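Local coordinates for DNA polymerase III subunit beta (PDB 5WCE), which forms a ring-shaped head-to-tail homodimer around DNA that tethers DNA polymerases and other proteins to it and makes synthesis processive, at the interface of chains A and B. Sequence-based numbering; all coordinates share one arbitrary frame. Chains: chain A/B, DNA polymerase III subunit beta.

The interface of chains A and B. Residues chain A 87-89, 111-114; chain B 282-283, 316-317.
A:Arg113 and B:Val316 pair through their backbones where strand 112-116 of chain A runs antiparallel to strand 314-320 of chain B. Both amides are used: A:Arg113 N donates to B:Val316 O at 2.9 Å, and B:Val316 N donates back to A:Arg113 O, joining the sheets of the two subunits edge to edge.

Side-chain polar bonds centre on B:Arg282, from helix 273-284. Its chain bends at chi3 (-72°), turning the guanidinium side-on to B:Glu317 of its own subunit. B:Arg282 NE meets B:Glu317 OE1 at 2.8 Å in a salt bridge. B:Arg282 NH2 bonds B:Glu317 OE2, and each carboxylate oxygen uses its syn lone pair. B:Arg282 NH1 crosses to the backbone carbonyl A:Lys87 O (2.8 Å), which lies 3° from the guanidinium plane, at the end of helix 78-87. A:Ser112 OG donates to B:Glu317 OE1 at 2.8 Å from above the carboxylate plane, 80° out of it. B:Glu317 OE1 thus accepts from both subunits. The two-nitrogen grip of B:Arg282 probably fixes the rotation of the carboxylate, positioning it for the serine.

Apolar packing flanks the arginine. B:Arg282 CG touches A:Lys87 CB at 3.6 Å, and A:Leu88 CD2 reaches B:Arg282 CD. In a separate edge-on contact, A:Phe114 CE2 points at the backbone carbonyl B:Arg282 O (3.5 Å), which lies in the plane of the ring.

Strand pairing and helix-borne contacts together help close the head-to-tail dimer into the ring that encircles DNA.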
loop_
_atom_site.group_PDB
_atom_site.type_symbol
_atom_site.label_atom_id
_atom_site.label_comp_id
_atom_site.label_asym_id
_atom_site.label_seq_id
_atom_site.Cartn_x
_atom_site.Cartn_y
_atom_site.Cartn_z
ATOM N N LYS A 87 -17.595 12.021 2.543
ATOM C CA LYS A 87 -18.307 11.284 3.553
ATOM C C LYS A 87 -19.771 11.674 3.638
ATOM O O LYS A 87 -20.510 11.013 4.361
ATOM C CB LYS A 87 -17.648 11.493 4.909
ATOM C CG LYS A 87 -16.237 10.986 4.955
ATOM C CD LYS A 87 -15.587 11.303 6.298
ATOM C CE LYS A 87 -14.077 10.992 6.313
ATOM N NZ LYS A 87 -13.592 11.270 7.718
ATOM N N LEU A 88 -20.200 12.723 2.936
ATOM C CA LEU A 88 -21.607 13.078 2.934
ATOM C C LEU A 88 -22.445 11.999 2.235
ATOM O O LEU A 88 -21.952 11.300 1.389
ATOM C CB LEU A 88 -21.841 14.463 2.304
ATOM C CG LEU A 88 -21.267 15.692 3.018
ATOM C CD1 LEU A 88 -21.350 16.964 2.189
ATOM C CD2 LEU A 88 -21.948 15.868 4.351
ATOM N N PRO A 89 -23.727 11.843 2.621
ATOM C CA PRO A 89 -24.546 10.794 1.959
ATOM C C PRO A 89 -24.636 10.989 0.441
ATOM O O PRO A 89 -24.682 12.128 -0.025
ATOM C CB PRO A 89 -25.915 10.960 2.566
ATOM C CG PRO A 89 -25.790 11.963 3.646
ATOM C CD PRO A 89 -24.534 12.721 3.464
ATOM N N ARG A 111 -28.247 16.489 7.945
ATOM C CA ARG A 111 -28.202 16.868 9.358
ATOM C C ARG A 111 -26.756 17.158 9.843
ATOM O O ARG A 111 -26.507 17.147 11.052
ATOM C CB ARG A 111 -28.863 15.712 10.162
ATOM C CG ARG A 111 -30.318 15.452 9.728
ATOM C CD ARG A 111 -31.326 15.959 10.745
ATOM N NE ARG A 111 -31.449 14.876 11.696
ATOM C CZ ARG A 111 -31.782 14.935 12.973
ATOM N NH1 ARG A 111 -32.147 16.050 13.596
ATOM N NH2 ARG A 111 -31.752 13.793 13.633
ATOM N N SER A 112 -25.824 17.329 8.906
ATOM C CA SER A 112 -24.435 17.737 9.183
ATOM C C SER A 112 -24.181 19.218 8.907
ATOM O O SER A 112 -24.630 19.753 7.864
ATOM C CB SER A 112 -23.436 17.009 8.250
ATOM O OG SER A 112 -23.661 15.632 8.196
ATOM N N ARG A 113 -23.410 19.853 9.788
ATOM C CA ARG A 113 -22.968 21.240 9.619
ATOM C C ARG A 113 -21.502 21.360 9.999
ATOM O O ARG A 113 -21.110 20.951 11.120
ATOM C CB ARG A 113 -23.798 22.160 10.487
ATOM C CG ARG A 113 -23.544 23.648 10.270
ATOM C CD ARG A 113 -24.354 24.410 11.302
ATOM N NE ARG A 113 -24.245 25.838 11.190
ATOM C CZ ARG A 113 -24.904 26.594 10.313
ATOM N NH1 ARG A 113 -25.696 26.045 9.378
ATOM N NH2 ARG A 113 -24.729 27.924 10.316
ATOM N N PHE A 114 -20.685 21.893 9.079
ATOM C CA PHE A 114 -19.291 22.139 9.348
ATOM C C PHE A 114 -18.990 23.640 9.231
ATOM O O PHE A 114 -19.559 24.326 8.380
ATOM C CB PHE A 114 -18.412 21.379 8.395
ATOM C CG PHE A 114 -18.686 19.910 8.345
ATOM C CD1 PHE A 114 -19.787 19.413 7.643
ATOM C CD2 PHE A 114 -17.845 19.025 8.977
ATOM C CE1 PHE A 114 -20.076 18.059 7.627
ATOM C CE2 PHE A 114 -18.111 17.654 8.949
ATOM C CZ PHE A 114 -19.231 17.177 8.277
ATOM N N ARG B 282 -17.891 11.419 9.731
ATOM C CA ARG B 282 -18.038 12.768 9.228
ATOM C C ARG B 282 -17.473 13.865 10.162
ATOM O O ARG B 282 -16.580 14.646 9.785
ATOM C CB ARG B 282 -19.499 13.105 8.876
ATOM C CG ARG B 282 -19.896 12.718 7.476
ATOM C CD ARG B 282 -21.231 13.259 7.129
ATOM N NE ARG B 282 -22.305 12.562 7.833
ATOM C CZ ARG B 282 -22.840 11.406 7.453
ATOM N NH1 ARG B 282 -22.442 10.769 6.364
ATOM N NH2 ARG B 282 -23.806 10.867 8.198
ATOM N N VAL B 283 -18.004 13.906 11.391
ATOM C CA VAL B 283 -17.640 14.996 12.307
ATOM C C VAL B 283 -16.164 14.936 12.718
ATOM O O VAL B 283 -15.526 15.980 12.909
ATOM C CB VAL B 283 -18.568 15.088 13.526
ATOM C CG1 VAL B 283 -19.994 15.406 13.083
ATOM C CG2 VAL B 283 -18.497 13.814 14.361
ATOM N N VAL B 316 -20.694 19.437 13.597
ATOM C CA VAL B 316 -21.830 18.938 14.343
ATOM C C VAL B 316 -22.738 18.076 13.468
ATOM O O VAL B 316 -23.114 18.488 12.353
ATOM C CB VAL B 316 -22.668 20.075 14.890
ATOM C CG1 VAL B 316 -23.820 19.599 15.761
ATOM C CG2 VAL B 316 -21.755 20.996 15.684
ATOM N N GLU B 317 -23.190 16.940 14.013
ATOM C CA GLU B 317 -24.285 16.175 13.410
ATOM C C GLU B 317 -25.254 15.603 14.445
ATOM O O GLU B 317 -24.802 15.071 15.456
ATOM C CB GLU B 317 -23.698 15.059 12.539
ATOM C CG GLU B 317 -24.775 14.249 11.818
ATOM C CD GLU B 317 -24.257 13.517 10.607
ATOM O OE1 GLU B 317 -23.094 13.744 10.191
ATOM O OE2 GLU B 317 -25.012 12.661 10.092
#